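Local structure of penicillin-binding protein (Bacillus halodurans, 3TG9) at residues B[55-61]-B[152-157]; B[273-277]-B[287-291]. The protein probably acts as a penicillin-recognising serine enzyme of the beta-lactamase family, related to the enzymes that process bacterial cell-wall peptides. All blocks are in the same frame, centred on the assembly; numbering follows the deposited sequence.

Interaction 1 of 2, residues B[55-61]-B[152-157]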
# COMPACT_ATOMS: atom_id res chain seq x y z
N SER B 55 -17.86 -6.97 -2.93
CA SER B 55 -19.31 -6.78 -2.94
C SER B 55 -20.11 -7.61 -1.93
O SER B 55 -21.31 -7.41 -1.77
CB SER B 55 -19.89 -7.04 -4.34
OG SER B 55 -19.56 -5.99 -5.24
N GLY B 56 -19.47 -8.56 -1.26
CA GLY B 56 -20.18 -9.34 -0.26
C GLY B 56 -20.91 -8.47 0.75
O GLY B 56 -21.98 -8.85 1.24
N CYS B 57 -20.35 -7.30 1.05
CA CYS B 57 -20.86 -6.47 2.14
C CYS B 57 -21.94 -5.47 1.71
O CYS B 57 -22.37 -4.63 2.52
CB CYS B 57 -19.72 -5.74 2.85
SG CYS B 57 -18.84 -4.57 1.82
N LYS B 58 -22.37 -5.53 0.45
CA LYS B 58 -23.56 -4.81 0.02
C LYS B 58 -24.75 -5.23 0.88
O LYS B 58 -25.67 -4.44 1.10
CB LYS B 58 -23.88 -5.07 -1.45
CG LYS B 58 -23.03 -4.27 -2.42
CD LYS B 58 -23.64 -4.27 -3.83
CE LYS B 58 -22.91 -3.29 -4.72
NZ LYS B 58 -21.54 -3.76 -5.03
N LEU B 59 -24.72 -6.47 1.37
CA LEU B 59 -25.74 -6.99 2.28
C LEU B 59 -25.82 -6.18 3.58
O LEU B 59 -26.92 -5.95 4.09
CB LEU B 59 -25.48 -8.46 2.60
CG LEU B 59 -26.41 -9.12 3.63
CD1 LEU B 59 -27.88 -8.96 3.25
CD2 LEU B 59 -26.07 -10.58 3.78
N PHE B 60 -24.66 -5.79 4.12
CA PHE B 60 -24.61 -5.02 5.36
C PHE B 60 -25.22 -3.65 5.11
O PHE B 60 -25.83 -3.06 6.00
CB PHE B 60 -23.17 -4.83 5.88
CG PHE B 60 -22.34 -6.09 5.91
CD1 PHE B 60 -22.92 -7.35 5.77
CD2 PHE B 60 -20.96 -6.02 6.09
CE1 PHE B 60 -22.14 -8.50 5.80
CE2 PHE B 60 -20.18 -7.16 6.12
CZ PHE B 60 -20.78 -8.41 5.97
N THR B 61 -25.02 -3.13 3.91
CA THR B 61 -25.60 -1.84 3.54
C THR B 61 -27.12 -1.96 3.50
O THR B 61 -27.83 -1.08 4.00
CB THR B 61 -25.08 -1.36 2.17
OG1 THR B 61 -23.65 -1.33 2.20
CG2 THR B 61 -25.61 0.02 1.86
N TYR B 152 -26.92 -4.35 -12.35
CA TYR B 152 -26.02 -4.30 -11.19
C TYR B 152 -25.20 -3.01 -11.17
O TYR B 152 -24.50 -2.70 -12.13
CB TYR B 152 -25.10 -5.52 -11.15
CG TYR B 152 -24.41 -5.70 -9.82
CD1 TYR B 152 -25.05 -6.35 -8.77
CD2 TYR B 152 -23.13 -5.20 -9.59
CE1 TYR B 152 -24.43 -6.51 -7.54
CE2 TYR B 152 -22.49 -5.36 -8.36
CZ TYR B 152 -23.16 -6.02 -7.34
OH TYR B 152 -22.55 -6.19 -6.11
N ASN B 153 -25.29 -2.28 -10.07
CA ASN B 153 -24.78 -0.93 -9.99
C ASN B 153 -24.09 -0.65 -8.64
O ASN B 153 -24.73 -0.72 -7.59
CB ASN B 153 -25.93 0.05 -10.21
CG ASN B 153 -25.46 1.48 -10.38
OD1 ASN B 153 -24.80 2.03 -9.51
ND2 ASN B 153 -25.81 2.08 -11.51
N ASN B 154 -22.81 -0.32 -8.70
CA ASN B 154 -22.03 -0.07 -7.49
C ASN B 154 -22.27 1.32 -6.90
O ASN B 154 -22.44 1.47 -5.68
CB ASN B 154 -20.55 -0.28 -7.78
CG ASN B 154 -20.23 -1.73 -8.06
OD1 ASN B 154 -20.37 -2.58 -7.18
ND2 ASN B 154 -19.81 -2.02 -9.28
N ALA B 155 -22.31 2.33 -7.77
CA ALA B 155 -22.59 3.69 -7.33
C ALA B 155 -23.92 3.73 -6.58
O ALA B 155 -24.09 4.48 -5.62
CB ALA B 155 -22.61 4.64 -8.53
N GLY B 156 -24.86 2.90 -7.01
CA GLY B 156 -26.15 2.83 -6.35
C GLY B 156 -26.04 2.46 -4.89
O GLY B 156 -26.86 2.88 -4.06
N PHE B 157 -25.03 1.66 -4.54
CA PHE B 157 -24.84 1.31 -3.14
C PHE B 157 -23.99 2.31 -2.39
O PHE B 157 -24.05 2.39 -1.16
CB PHE B 157 -24.36 -0.14 -2.97
CG PHE B 157 -25.49 -1.12 -2.81
CD1 PHE B 157 -26.36 -1.36 -3.86
CD2 PHE B 157 -25.71 -1.75 -1.60
CE1 PHE B 157 -27.42 -2.25 -3.72
CE2 PHE B 157 -26.77 -2.64 -1.44
CZ PHE B 157 -27.63 -2.89 -2.51
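Lys-58 reaches from the start of helix 58-70 to Tyr-152, Asn-154 and Phe-157, in a pattern that fits the SxxK and Y-x-N motifs of penicillin-recognising serine enzymes; by that analogy Ser-55 would be the nucleophile. Lys-58 CB sits 3.8 Å from Phe-157 CE2, where the side chain begins to cross the phenyl ring. Lys-58 CG follows over the same face, 3.8 Å from Phe-157 CD2. Lys-58 CD then makes a CH-pi contact, 3.9 Å from the centroid of the Phe-157 ring and displaced toward its rim. Lys-58 CE still lies against the ring, 3.9 Å from Phe-157 CG, and, like CD, is close to Tyr-152 OH. The extended chain finally bends about CD-CE (chi4 70°), which brings NZ between two acceptors. Lys-58 NZ donates to Asn-154 OD1 at 2.7 Å, in the carbonyl plane and with a C=O...N angle of 156°. A second bond runs from Lys-58 NZ to Tyr-152 OH at 2.8 Å, and the carbonyl of Asp-227 supplies a third partner. The ammonium end is therefore gripped by three oxygens while its methylenes lie against an aromatic face. Asn-154 is itself fixed, its ND2 bonding to Glu-109 and the carbonyl of Phe-107. Farther along the helix, Thr-61 CB comes to the edge of the Phe-157 ring, while Thr-61 OG1 turns to the Ser-226 carbonyl. Ser-55 OG lies 3.1 Å from Tyr-152 OH, near the plane of the tyrosine ring.

Interaction 2 of 2, residues B[273-277]-B[287-291]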
# COMPACT_ATOMS: atom_id res chain seq x y z
N TYR B 273 -33.18 -7.32 -1.28
CA TYR B 273 -32.53 -6.08 -0.89
C TYR B 273 -31.07 -6.37 -0.54
O TYR B 273 -30.76 -6.79 0.57
CB TYR B 273 -33.24 -5.47 0.32
CG TYR B 273 -34.53 -4.75 0.00
CD1 TYR B 273 -34.84 -4.36 -1.29
CD2 TYR B 273 -35.43 -4.43 1.02
CE1 TYR B 273 -36.02 -3.69 -1.58
CE2 TYR B 273 -36.60 -3.76 0.75
CZ TYR B 273 -36.90 -3.39 -0.55
OH TYR B 273 -38.07 -2.72 -0.81
N GLY B 274 -30.18 -6.16 -1.50
CA GLY B 274 -28.75 -6.31 -1.26
C GLY B 274 -28.30 -7.74 -1.08
O GLY B 274 -27.23 -8.00 -0.51
N VAL B 275 -29.10 -8.69 -1.57
CA VAL B 275 -28.77 -10.10 -1.45
C VAL B 275 -29.24 -10.82 -2.72
O VAL B 275 -30.20 -10.39 -3.35
CB VAL B 275 -29.41 -10.69 -0.17
CG1 VAL B 275 -30.92 -10.65 -0.26
CG2 VAL B 275 -28.91 -12.11 0.10
N TRP B 276 -28.55 -11.90 -3.11
CA TRP B 276 -28.97 -12.74 -4.23
C TRP B 276 -29.86 -13.88 -3.74
O TRP B 276 -29.69 -14.38 -2.63
CB TRP B 276 -27.77 -13.34 -4.96
CG TRP B 276 -26.95 -12.34 -5.74
CD1 TRP B 276 -25.78 -11.76 -5.35
CD2 TRP B 276 -27.24 -11.82 -7.04
NE1 TRP B 276 -25.32 -10.91 -6.33
CE2 TRP B 276 -26.20 -10.93 -7.38
CE3 TRP B 276 -28.28 -12.03 -7.95
CZ2 TRP B 276 -26.18 -10.24 -8.59
CZ3 TRP B 276 -28.26 -11.34 -9.15
CH2 TRP B 276 -27.21 -10.46 -9.46
N ILE B 277 -30.81 -14.28 -4.58
CA ILE B 277 -31.72 -15.37 -4.23
C ILE B 277 -31.75 -16.45 -5.31
O ILE B 277 -31.90 -16.15 -6.50
CB ILE B 277 -33.15 -14.86 -4.00
CG1 ILE B 277 -33.15 -13.81 -2.89
CG2 ILE B 277 -34.10 -16.02 -3.66
CD1 ILE B 277 -34.45 -13.08 -2.76
N TYR B 287 -29.99 -18.09 -0.10
CA TYR B 287 -29.70 -16.67 -0.15
C TYR B 287 -28.19 -16.58 -0.16
O TYR B 287 -27.51 -17.27 0.60
CB TYR B 287 -30.27 -15.98 1.08
CG TYR B 287 -31.75 -16.22 1.27
CD1 TYR B 287 -32.69 -15.50 0.55
CD2 TYR B 287 -32.20 -17.18 2.17
CE1 TYR B 287 -34.04 -15.70 0.74
CE2 TYR B 287 -33.55 -17.40 2.36
CZ TYR B 287 -34.47 -16.66 1.63
OH TYR B 287 -35.82 -16.88 1.81
N HIS B 288 -27.63 -15.75 -1.04
CA HIS B 288 -26.18 -15.70 -1.11
C HIS B 288 -25.63 -14.35 -1.53
O HIS B 288 -26.30 -13.56 -2.19
CB HIS B 288 -25.64 -16.82 -2.01
CG HIS B 288 -25.96 -16.66 -3.46
ND1 HIS B 288 -27.24 -16.81 -3.97
CD2 HIS B 288 -25.17 -16.41 -4.53
CE1 HIS B 288 -27.22 -16.63 -5.28
NE2 HIS B 288 -25.97 -16.38 -5.64
N VAL B 289 -24.40 -14.10 -1.11
CA VAL B 289 -23.66 -12.93 -1.57
C VAL B 289 -22.33 -13.39 -2.11
O VAL B 289 -21.88 -14.50 -1.84
CB VAL B 289 -23.44 -11.89 -0.46
CG1 VAL B 289 -24.74 -11.25 -0.05
CG2 VAL B 289 -22.73 -12.52 0.74
N MET B 290 -21.69 -12.52 -2.89
CA MET B 290 -20.39 -12.81 -3.44
C MET B 290 -19.69 -11.49 -3.68
O MET B 290 -20.31 -10.44 -3.62
CB MET B 290 -20.53 -13.53 -4.76
CG MET B 290 -21.06 -12.60 -5.82
SD MET B 290 -22.20 -13.38 -6.92
CE MET B 290 -23.42 -13.98 -5.76
N GLY B 291 -18.40 -11.56 -3.97
CA GLY B 291 -17.65 -10.36 -4.29
C GLY B 291 -16.39 -10.76 -5.00
O GLY B 291 -15.79 -11.79 -4.67
O HOH W 1 -22.79 -9.03 -5.57
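Trp-276 and His-288 meet through contrasting first torsions: CG of the tryptophan lies beside its own backbone N (chi1 -70°), whereas CG of the histidine falls between backbone N and carbonyl carbon (chi1 69°), which turns the imidazole face toward Trp-276 CB. They form a hydrogen-bonded pair in the antiparallel hairpin of strands 276-279 and 284-293, within the large sheet of the beta-lactamase fold. Trp-276 N donates to His-288 O at 2.9 Å, nearly in line with the carbonyl, and His-288 N returns a bond of 2.9 Å to Trp-276 O. On this face the CB of Trp-276 stands over the imidazole, 3.6 Å from its centroid, a CH-pi contact. The indole five-membered ring and the imidazole, their planes 29° apart, are slid so far that they barely overlap. Met-290, two residues beyond His-288, crosses the indole at about a right angle. Its CE presses closely on Trp-276 CD1 at 3.3 Å, and SD lies obliquely 4.5 Å from the centroid of the five-membered ring, a Met-aromatic contact. Tyr-271 meets the indole edge-to-face.

The other face carries the non-hydrogen-bonded pair, in which Ile-277 and Tyr-287 run side by side and Ile-277 CG1 touches the ring edge at Tyr-287 CD1, 3.9 Å away. Ahead of the strand, Val-275 CG2 fits between Tyr-287 CB and Val-289 CG1. At the indole edge, a water in the ring plane accepts from Trp-276 NE1 at 3.2 Å and donates weakly to Met-290 O.

In the fold
The centres of the two contacts lie about 10 Å apart, and their segments touch directly. Interaction 1 gathers the putative catalytic Ser-55, Lys-58 and Tyr-152 in the helical part of the fold; interaction 2 provides the adjoining wall of the sheet. The SxxK turn packs on strand 284-293, with Ser-55 CB 3.5 Å from Met-290 O and Gly-56 O 3.8 Å from Val-289 CB. Segment 273-277 fits against both halves of interaction 1: Gly-274 O is 3.6 Å from Leu-59 CB, and Gly-274 CA 3.8 Å from Phe-157 CZ. The Trp-276 side chain touches Tyr-152, so the hairpin borders the probable active site.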